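PDB 5E7T: minor structural protein 5 from Lactococcus phage Tuc2009, which is a minor structural component of the virion, probably a baseplate accessory protein whose carbohydrate-binding-like domain may take part in recognition of the host cell surface. Local coordinates for residues Ala10-Phe21 / Ser218-Met229; Thr104-Gln112 / Ile122-Asp130. All coordinates share one frame; numbering follows the deposited sequence.

Contact 1. Residues Ala10-Phe21 / Ser218-Met229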
loop_
_atom_site.group_PDB
_atom_site.type_symbol
_atom_site.label_atom_id
_atom_site.label_comp_id
_atom_site.label_asym_id
_atom_site.label_seq_id
_atom_site.Cartn_x
_atom_site.Cartn_y
_atom_site.Cartn_z
ATOM N N ALA B 10 49.208 26.328 -35.668
ATOM C CA ALA B 10 48.347 25.740 -36.702
ATOM C C ALA B 10 47.999 24.294 -36.357
ATOM O O ALA B 10 48.749 23.637 -35.647
ATOM C CB ALA B 10 49.008 25.816 -38.068
ATOM N N TYR B 11 46.851 23.805 -36.843
ATOM C CA TYR B 11 46.333 22.477 -36.523
ATOM C C TYR B 11 46.124 21.606 -37.771
ATOM O O TYR B 11 45.925 22.140 -38.866
ATOM C CB TYR B 11 45.039 22.627 -35.690
ATOM C CG TYR B 11 45.254 23.389 -34.395
ATOM C CD1 TYR B 11 45.214 24.781 -34.365
ATOM C CD2 TYR B 11 45.541 22.721 -33.206
ATOM C CE1 TYR B 11 45.492 25.489 -33.195
ATOM C CE2 TYR B 11 45.797 23.420 -32.024
ATOM C CZ TYR B 11 45.784 24.806 -32.028
ATOM O OH TYR B 11 46.038 25.511 -30.876
ATOM N N ALA B 12 46.206 20.265 -37.608
ATOM C CA ALA B 12 46.050 19.272 -38.683
ATOM C C ALA B 12 45.596 17.920 -38.151
ATOM O O ALA B 12 45.542 17.722 -36.936
ATOM C CB ALA B 12 47.359 19.107 -39.435
ATOM N N ASN B 13 45.279 16.984 -39.062
ATOM C CA ASN B 13 44.830 15.635 -38.721
ATOM C C ASN B 13 45.800 14.544 -39.184
ATOM O O ASN B 13 45.491 13.360 -39.047
ATOM C CB ASN B 13 43.406 15.389 -39.215
ATOM C CG ASN B 13 42.368 15.983 -38.279
ATOM O OD1 ASN B 13 42.163 15.509 -37.146
ATOM N ND2 ASN B 13 41.692 17.040 -38.728
ATOM N N SER B 14 46.993 14.948 -39.667
ATOM C CA SER B 14 48.059 14.052 -40.109
ATOM C C SER B 14 49.375 14.518 -39.519
ATOM O O SER B 14 49.571 15.728 -39.384
ATOM C CB SER B 14 48.159 14.027 -41.631
ATOM O OG SER B 14 48.673 15.228 -42.185
ATOM N N ALA B 15 50.288 13.567 -39.198
ATOM C CA ALA B 15 51.585 13.875 -38.604
ATOM C C ALA B 15 52.455 14.812 -39.461
ATOM O O ALA B 15 53.210 15.607 -38.899
ATOM C CB ALA B 15 52.322 12.600 -38.264
ATOM N N ASP B 16 52.312 14.750 -40.809
ATOM C CA ASP B 16 53.026 15.607 -41.782
ATOM C C ASP B 16 52.491 17.056 -41.789
ATOM O O ASP B 16 53.205 17.966 -42.210
ATOM C CB ASP B 16 53.007 14.994 -43.205
ATOM C CG ASP B 16 51.639 14.514 -43.658
ATOM O OD1 ASP B 16 50.809 15.362 -44.007
ATOM O OD2 ASP B 16 51.381 13.288 -43.588
ATOM N N GLY B 17 51.253 17.242 -41.322
ATOM C CA GLY B 17 50.610 18.544 -41.212
ATOM C C GLY B 17 49.746 18.970 -42.377
ATOM O O GLY B 17 49.177 20.065 -42.351
ATOM N N THR B 18 49.611 18.100 -43.394
ATOM C CA THR B 18 48.848 18.399 -44.617
ATOM C C THR B 18 47.346 18.117 -44.515
ATOM O O THR B 18 46.548 18.953 -44.954
ATOM C CB THR B 18 49.449 17.677 -45.822
ATOM O OG1 THR B 18 49.092 16.289 -45.767
ATOM C CG2 THR B 18 50.972 17.855 -45.915
ATOM N N ASP B 19 46.963 16.926 -43.994
ATOM C CA ASP B 19 45.562 16.524 -43.881
ATOM C C ASP B 19 44.777 17.445 -42.939
ATOM O O ASP B 19 45.036 17.474 -41.738
ATOM C CB ASP B 19 45.445 15.034 -43.484
ATOM C CG ASP B 19 44.051 14.406 -43.377
ATOM O OD1 ASP B 19 43.040 15.145 -43.503
ATOM O OD2 ASP B 19 43.973 13.178 -43.131
ATOM N N GLY B 20 43.849 18.198 -43.519
ATOM C CA GLY B 20 42.949 19.092 -42.802
ATOM C C GLY B 20 43.555 20.296 -42.111
ATOM O O GLY B 20 42.984 20.782 -41.125
ATOM N N PHE B 21 44.674 20.823 -42.660
ATOM C CA PHE B 21 45.407 21.995 -42.174
ATOM C C PHE B 21 44.548 23.256 -41.925
ATOM O O PHE B 21 43.709 23.605 -42.759
ATOM C CB PHE B 21 46.545 22.329 -43.159
ATOM C CG PHE B 21 47.387 23.540 -42.811
ATOM C CD1 PHE B 21 48.435 23.442 -41.906
ATOM C CD2 PHE B 21 47.150 24.769 -43.410
ATOM C CE1 PHE B 21 49.183 24.570 -41.554
ATOM C CE2 PHE B 21 47.919 25.886 -43.079
ATOM C CZ PHE B 21 48.926 25.780 -42.154
ATOM N N SER B 218 52.087 31.764 -41.504
ATOM C CA SER B 218 52.275 31.033 -42.765
ATOM C C SER B 218 51.083 30.154 -43.121
ATOM O O SER B 218 50.457 29.566 -42.240
ATOM C CB SER B 218 53.532 30.171 -42.707
ATOM O OG SER B 218 53.639 29.310 -43.828
ATOM N N THR B 219 50.807 30.032 -44.418
ATOM C CA THR B 219 49.707 29.218 -44.930
ATOM C C THR B 219 50.232 27.923 -45.603
ATOM O O THR B 219 49.513 27.274 -46.370
ATOM C CB THR B 219 48.804 30.076 -45.814
ATOM O OG1 THR B 219 47.677 29.288 -46.185
ATOM C CG2 THR B 219 49.528 30.629 -47.061
ATOM N N VAL B 220 51.492 27.560 -45.289
ATOM C CA VAL B 220 52.207 26.386 -45.793
ATOM C C VAL B 220 52.433 25.439 -44.620
ATOM O O VAL B 220 53.159 25.782 -43.681
ATOM C CB VAL B 220 53.563 26.772 -46.459
ATOM C CG1 VAL B 220 54.181 25.573 -47.176
ATOM C CG2 VAL B 220 53.411 27.954 -47.418
ATOM N N SER B 221 51.831 24.247 -44.686
ATOM C CA SER B 221 51.927 23.236 -43.631
ATOM C C SER B 221 53.362 22.939 -43.210
ATOM O O SER B 221 53.635 22.899 -42.015
ATOM C CB SER B 221 51.198 21.957 -44.033
ATOM O OG SER B 221 51.737 21.370 -45.205
ATOM N N SER B 222 54.288 22.831 -44.186
ATOM C CA SER B 222 55.707 22.537 -43.965
ATOM C C SER B 222 56.478 23.578 -43.117
ATOM O O SER B 222 57.471 23.207 -42.487
ATOM C CB SER B 222 56.423 22.304 -45.292
ATOM O OG SER B 222 56.506 23.487 -46.069
ATOM N N LYS B 223 56.021 24.854 -43.069
ATOM C CA LYS B 223 56.684 25.908 -42.284
ATOM C C LYS B 223 56.648 25.616 -40.760
ATOM O O LYS B 223 57.494 26.109 -40.015
ATOM C CB LYS B 223 56.068 27.290 -42.604
ATOM C CG LYS B 223 56.946 28.490 -42.214
ATOM C CD LYS B 223 57.785 29.035 -43.382
ATOM C CE LYS B 223 59.126 29.616 -42.955
ATOM N NZ LYS B 223 59.005 30.937 -42.276
ATOM N N TYR B 224 55.682 24.781 -40.327
ATOM C CA TYR B 224 55.401 24.393 -38.943
ATOM C C TYR B 224 56.135 23.123 -38.460
ATOM O O TYR B 224 56.555 22.295 -39.276
ATOM C CB TYR B 224 53.874 24.201 -38.790
ATOM C CG TYR B 224 53.078 25.472 -38.983
ATOM C CD1 TYR B 224 52.818 26.326 -37.915
ATOM C CD2 TYR B 224 52.575 25.821 -40.233
ATOM C CE1 TYR B 224 52.101 27.513 -38.090
ATOM C CE2 TYR B 224 51.850 27.002 -40.421
ATOM C CZ TYR B 224 51.623 27.850 -39.347
ATOM O OH TYR B 224 50.899 29.007 -39.517
ATOM N N ASP B 225 56.267 22.975 -37.121
ATOM C CA ASP B 225 56.835 21.793 -36.466
ATOM C C ASP B 225 55.637 21.036 -35.888
ATOM O O ASP B 225 55.000 21.496 -34.936
ATOM C CB ASP B 225 57.863 22.179 -35.381
ATOM C CG ASP B 225 59.113 22.881 -35.897
ATOM O OD1 ASP B 225 59.785 22.322 -36.807
ATOM O OD2 ASP B 225 59.459 23.955 -35.352
ATOM N N TRP B 226 55.286 19.914 -36.523
ATOM C CA TRP B 226 54.101 19.116 -36.203
ATOM C C TRP B 226 54.266 18.018 -35.149
ATOM O O TRP B 226 55.043 17.078 -35.341
ATOM C CB TRP B 226 53.548 18.510 -37.483
ATOM C CG TRP B 226 53.118 19.556 -38.450
ATOM C CD1 TRP B 226 53.849 20.073 -39.477
ATOM C CD2 TRP B 226 51.900 20.311 -38.401
ATOM N NE1 TRP B 226 53.133 21.052 -40.119
ATOM C CE2 TRP B 226 51.941 21.237 -39.465
ATOM C CE3 TRP B 226 50.761 20.274 -37.580
ATOM C CZ2 TRP B 226 50.891 22.126 -39.723
ATOM C CZ3 TRP B 226 49.739 21.176 -37.819
ATOM C CH2 TRP B 226 49.799 22.071 -38.895
ATOM N N ASP B 227 53.458 18.109 -34.070
ATOM C CA ASP B 227 53.431 17.163 -32.954
ATOM C C ASP B 227 52.019 16.640 -32.724
ATOM O O ASP B 227 51.058 17.371 -32.968
ATOM C CB ASP B 227 53.885 17.861 -31.660
ATOM C CG ASP B 227 55.350 18.225 -31.542
ATOM O OD1 ASP B 227 56.195 17.489 -32.105
ATOM O OD2 ASP B 227 55.662 19.177 -30.792
ATOM N N GLU B 228 51.890 15.404 -32.188
ATOM C CA GLU B 228 50.591 14.821 -31.846
ATOM C C GLU B 228 50.170 15.453 -30.534
ATOM O O GLU B 228 50.929 15.365 -29.557
ATOM C CB GLU B 228 50.668 13.290 -31.696
ATOM C CG GLU B 228 49.314 12.607 -31.858
ATOM C CD GLU B 228 49.168 11.156 -31.430
ATOM O OE1 GLU B 228 50.186 10.424 -31.384
ATOM O OE2 GLU B 228 48.013 10.747 -31.160
ATOM N N MET B 229 48.991 16.115 -30.502
ATOM C CA MET B 229 48.566 16.765 -29.269
ATOM C C MET B 229 48.249 15.759 -28.182
ATOM O O MET B 229 47.584 14.750 -28.448
ATOM C CB MET B 229 47.388 17.703 -29.480
ATOM C CG MET B 229 47.569 18.674 -30.595
ATOM S SD MET B 229 46.475 20.097 -30.445
ATOM C CE MET B 229 44.806 19.251 -30.282
#
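An aromatic cluster of Phe21, Tyr224 and Trp226 joins the chain's N-terminal part to its C-terminal domain beside a three-stranded antiparallel sheet. Strands 8-12 and 225-228 are its outer strands, each hydrogen-bonded to 206-210 between them; across the contact itself no hydrogen bond forms, and the aromatic side chains pack on each other and on the backbone of a turn. Gly17, last residue of the type I turn Ser14-Gly17, lays its CA over one face of the Trp226 indole, 3.5 Å from the centroid of the five-membered ring, while the opposite face meets Tyr224 CB. Ala12 CB comes within 3.5 Å of Trp226 CZ3. Phe21 extends its ring directly away from its own amide nitrogen (chi1 179°) and beside the indole; Phe21 CE1 lies 3.5 Å from Trp226 CZ2, rim to rim, with the planes at 72°. Phe21 CZ comes within 3.6 Å of Tyr224 CE2, the two rings meeting obliquely. Ala10 sits over a face of the Tyr224 ring in a CH-pi contact. Polar groups pin the aromatics from within their own segment: Tyr224 OH gives a hydrogen bond to Ser218 O, and Trp226 NE1 one of 2.7 Å to Ser221 O, which also accepts from Tyr224 N on the other face of its carbonyl plane. The turn is braced by Asp16 OD1, which takes bonds from Ser14 OG, Thr18 OG1 and, as an Asx turn, Thr18 N. Just past strand 225-228, the bent chain of Met229 brings its SD to the edge of the Tyr11 ring, 3.7 Å from CE2.

Contact 2. Residues Thr104-Gln112 / Ile122-Asp130. With SO4 (sulfate ion), chain H.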
loop_
_atom_site.group_PDB
_atom_site.type_symbol
_atom_site.label_atom_id
_atom_site.label_comp_id
_atom_site.label_asym_id
_atom_site.label_seq_id
_atom_site.Cartn_x
_atom_site.Cartn_y
_atom_site.Cartn_z
ATOM N N THR B 104 14.361 33.776 -65.191
ATOM C CA THR B 104 15.249 34.514 -64.317
ATOM C C THR B 104 15.253 33.934 -62.890
ATOM O O THR B 104 14.199 33.635 -62.316
ATOM C CB THR B 104 14.820 35.977 -64.382
ATOM O OG1 THR B 104 15.134 36.455 -65.686
ATOM C CG2 THR B 104 15.469 36.854 -63.326
ATOM N N ILE B 105 16.461 33.791 -62.332
ATOM C CA ILE B 105 16.705 33.301 -60.987
ATOM C C ILE B 105 16.871 34.514 -60.071
ATOM O O ILE B 105 17.740 35.357 -60.324
ATOM C CB ILE B 105 17.978 32.423 -60.984
ATOM C CG1 ILE B 105 17.797 31.146 -61.810
ATOM C CG2 ILE B 105 18.471 32.135 -59.571
ATOM C CD1 ILE B 105 16.915 30.026 -61.184
ATOM N N SER B 106 16.066 34.596 -59.011
ATOM C CA SER B 106 16.189 35.660 -58.024
ATOM C C SER B 106 15.936 35.121 -56.616
ATOM O O SER B 106 15.313 34.074 -56.462
ATOM C CB SER B 106 15.273 36.829 -58.354
ATOM O OG SER B 106 13.917 36.493 -58.122
ATOM N N ALA B 107 16.441 35.845 -55.596
ATOM C CA ALA B 107 16.400 35.550 -54.155
ATOM C C ALA B 107 16.778 34.103 -53.900
ATOM O O ALA B 107 16.019 33.328 -53.320
ATOM C CB ALA B 107 15.047 35.899 -53.559
ATOM N N PHE B 108 17.943 33.731 -54.431
ATOM C CA PHE B 108 18.464 32.381 -54.335
ATOM C C PHE B 108 19.427 32.360 -53.183
ATOM O O PHE B 108 20.583 32.779 -53.345
ATOM C CB PHE B 108 19.131 31.942 -55.673
ATOM C CG PHE B 108 19.575 30.496 -55.716
ATOM C CD1 PHE B 108 19.046 29.556 -54.828
ATOM C CD2 PHE B 108 20.508 30.068 -56.651
ATOM C CE1 PHE B 108 19.474 28.225 -54.850
ATOM C CE2 PHE B 108 20.931 28.727 -56.683
ATOM C CZ PHE B 108 20.417 27.819 -55.781
ATOM N N TRP B 109 18.953 31.887 -52.019
ATOM C CA TRP B 109 19.752 31.845 -50.792
ATOM C C TRP B 109 19.261 30.870 -49.708
ATOM O O TRP B 109 18.178 30.299 -49.840
ATOM C CB TRP B 109 19.893 33.253 -50.186
ATOM C CG TRP B 109 18.708 34.181 -50.315
ATOM C CD1 TRP B 109 18.676 35.366 -50.990
ATOM C CD2 TRP B 109 17.418 34.056 -49.666
ATOM N NE1 TRP B 109 17.444 35.965 -50.841
ATOM C CE2 TRP B 109 16.652 35.179 -50.040
ATOM C CE3 TRP B 109 16.813 33.066 -48.869
ATOM C CZ2 TRP B 109 15.337 35.357 -49.614
ATOM C CZ3 TRP B 109 15.525 33.271 -48.414
ATOM C CH2 TRP B 109 14.796 34.392 -48.804
ATOM N N MET B 110 20.083 30.672 -48.639
ATOM C CA MET B 110 19.771 29.894 -47.425
ATOM C C MET B 110 19.761 30.949 -46.346
ATOM O O MET B 110 20.806 31.542 -46.049
ATOM C CB MET B 110 20.839 28.861 -47.117
ATOM C CG MET B 110 20.646 27.579 -47.828
ATOM S SD MET B 110 22.088 26.555 -47.545
ATOM C CE MET B 110 21.810 25.350 -48.717
ATOM N N ARG B 111 18.573 31.272 -45.833
ATOM C CA ARG B 111 18.474 32.409 -44.940
ATOM C C ARG B 111 17.539 32.258 -43.748
ATOM O O ARG B 111 16.426 31.727 -43.875
ATOM C CB ARG B 111 18.062 33.629 -45.805
ATOM C CG ARG B 111 17.270 34.761 -45.144
ATOM C CD ARG B 111 17.042 35.941 -46.073
ATOM N NE ARG B 111 18.241 36.290 -46.832
ATOM C CZ ARG B 111 18.309 37.213 -47.791
ATOM N NH1 ARG B 111 17.238 37.938 -48.109
ATOM N NH2 ARG B 111 19.448 37.412 -48.446
ATOM N N GLN B 112 18.012 32.786 -42.594
ATOM C CA GLN B 112 17.260 32.964 -41.352
ATOM C C GLN B 112 16.849 34.425 -41.465
ATOM O O GLN B 112 17.706 35.275 -41.757
ATOM C CB GLN B 112 18.143 32.794 -40.112
ATOM C CG GLN B 112 18.090 31.431 -39.479
ATOM C CD GLN B 112 18.940 31.376 -38.230
ATOM O OE1 GLN B 112 20.121 31.747 -38.240
ATOM N NE2 GLN B 112 18.390 30.825 -37.146
ATOM N N ILE B 122 18.495 37.986 -41.115
ATOM C CA ILE B 122 19.218 37.877 -39.865
ATOM C C ILE B 122 20.578 37.285 -40.205
ATOM O O ILE B 122 21.605 37.884 -39.919
ATOM C CB ILE B 122 18.414 37.022 -38.820
ATOM C CG1 ILE B 122 17.132 37.758 -38.374
ATOM C CG2 ILE B 122 19.276 36.608 -37.600
ATOM C CD1 ILE B 122 15.986 36.855 -37.828
ATOM N N CYS B 123 20.583 36.117 -40.829
ATOM C CA CYS B 123 21.804 35.400 -41.180
ATOM C C CYS B 123 21.523 34.640 -42.447
ATOM O O CYS B 123 20.623 33.797 -42.491
ATOM C CB CYS B 123 22.215 34.471 -40.046
ATOM S SG CYS B 123 23.877 33.815 -40.228
ATOM N N THR B 124 22.245 34.994 -43.503
ATOM C CA THR B 124 22.026 34.467 -44.845
ATOM C C THR B 124 23.311 34.139 -45.647
ATOM O O THR B 124 24.414 34.568 -45.275
ATOM C CB THR B 124 21.164 35.486 -45.574
ATOM O OG1 THR B 124 20.838 35.005 -46.880
ATOM C CG2 THR B 124 21.818 36.861 -45.640
ATOM N N ILE B 125 23.136 33.411 -46.774
ATOM C CA ILE B 125 24.182 33.041 -47.718
ATOM C C ILE B 125 23.587 32.860 -49.105
ATOM O O ILE B 125 22.716 32.017 -49.304
ATOM C CB ILE B 125 25.056 31.845 -47.252
ATOM C CG1 ILE B 125 26.275 31.656 -48.181
ATOM C CG2 ILE B 125 24.236 30.534 -47.043
ATOM C CD1 ILE B 125 27.278 30.802 -47.638
ATOM N N ASP B 126 24.046 33.687 -50.058
ATOM C CA ASP B 126 23.611 33.649 -51.448
ATOM C C ASP B 126 24.189 32.398 -52.110
ATOM O O ASP B 126 25.335 32.021 -51.851
ATOM C CB ASP B 126 24.121 34.886 -52.200
ATOM C CG ASP B 126 23.286 36.160 -52.174
ATOM O OD1 ASP B 126 22.123 36.112 -51.681
ATOM O OD2 ASP B 126 23.786 37.209 -52.685
ATOM N N LEU B 127 23.384 31.760 -52.962
ATOM C CA LEU B 127 23.790 30.578 -53.702
ATOM C C LEU B 127 23.969 30.970 -55.165
ATOM O O LEU B 127 23.451 32.032 -55.543
ATOM C CB LEU B 127 22.798 29.433 -53.496
ATOM C CG LEU B 127 22.709 28.885 -52.068
ATOM C CD1 LEU B 127 21.919 27.611 -52.039
ATOM C CD2 LEU B 127 24.075 28.658 -51.464
ATOM N N PRO B 128 24.789 30.224 -55.968
ATOM C CA PRO B 128 25.090 30.666 -57.339
ATOM C C PRO B 128 23.890 30.890 -58.223
ATOM O O PRO B 128 23.140 29.961 -58.459
ATOM C CB PRO B 128 26.013 29.564 -57.868
ATOM C CG PRO B 128 26.685 29.050 -56.666
ATOM C CD PRO B 128 25.559 29.000 -55.657
ATOM N N LYS B 129 23.726 32.129 -58.725
ATOM C CA LYS B 129 22.621 32.528 -59.607
ATOM C C LYS B 129 22.669 31.841 -60.999
ATOM O O LYS B 129 21.615 31.729 -61.619
ATOM C CB LYS B 129 22.513 34.059 -59.706
ATOM C CG LYS B 129 21.367 34.652 -58.836
ATOM C CD LYS B 129 21.688 36.012 -58.165
ATOM C CE LYS B 129 21.148 36.120 -56.756
ATOM N NZ LYS B 129 21.756 35.108 -55.820
ATOM N N ASP B 130 23.845 31.315 -61.465
ATOM C CA ASP B 130 23.940 30.580 -62.744
ATOM C C ASP B 130 25.143 29.654 -62.723
ATOM O O ASP B 130 26.205 30.002 -63.210
ATOM C CB ASP B 130 23.985 31.504 -63.987
ATOM C CG ASP B 130 23.989 30.772 -65.324
ATOM O OD1 ASP B 130 24.156 29.523 -65.320
ATOM O OD2 ASP B 130 23.805 31.447 -66.386
HETATM S S SO4 H . 18.269 38.926 -55.211
HETATM O O1 SO4 H . 19.069 40.109 -55.505
HETATM O O2 SO4 H . 17.200 39.275 -54.261
HETATM O O3 SO4 H . 17.678 38.444 -56.464
HETATM O O4 SO4 H . 19.142 37.888 -54.606
#
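Arg111 and Thr124 face each other in a non-hydrogen-bonded pair, and their side chains supply the polar link absent from the backbone there. Running side by side, they let Arg111 grip a single oxygen side-on: NE reaches Thr124 OG1 at 2.9 Å (158° at the hydrogen) and NH2 reaches the same atom at 3.2 Å, both nearly in the guanidinium plane. Thr124 OG1, anti to its backbone N (chi1 -177°), is turned to the arginine. The guanidinium lies over one face of the Trp109 indole, toward its rim. Trp109 and Arg111 make their backbone bonds on the other side, to Asn162 and Ile160 of strand 157-166, and Thr124 N has a weak bond to Ser145 OG.

The frame is the beta hairpin 104-114/121-126, whose second strand is the outermost of one sheet of the beta sandwich. Leu127 N bonds to Phe108 O and Met110 N to Ile125 O, whereas the return bond from Ile125 N to Met110 O is weak. Gln112 N donates to Cys123 O at 2.8 Å. A classic beta bulge follows: Ile122 N and Cys123 N both bond to Gln112 O, from the same face of its carbonyl plane. Leu127 CB sits over the centre of the Phe108 ring, 3.6 Å from its centroid. At the corner, Ala107 N donates to O3 of a sulfate, probably from the crystallisation liquor, at 3.0 Å (175°).

In the fold
The two contacts illustrate how one beta-rich chain can be tied together by different chemistry. Contact 2 is local and buried, joining neighbouring strands of a hairpin by backbone bonds and an arginine-threonine grip on one face, with largely apolar side chains on the other turned toward the facing sheet. Contact 1 closes a loop of nearly two hundred residues, within which contact 2 is nested, and is only partly buried: its strands are separated by a third, so rings and turns bridge the distance. They share no element; their centres are about 35 Å apart, on opposite sides of the chain's centre. Another protein chain lies within reach of each.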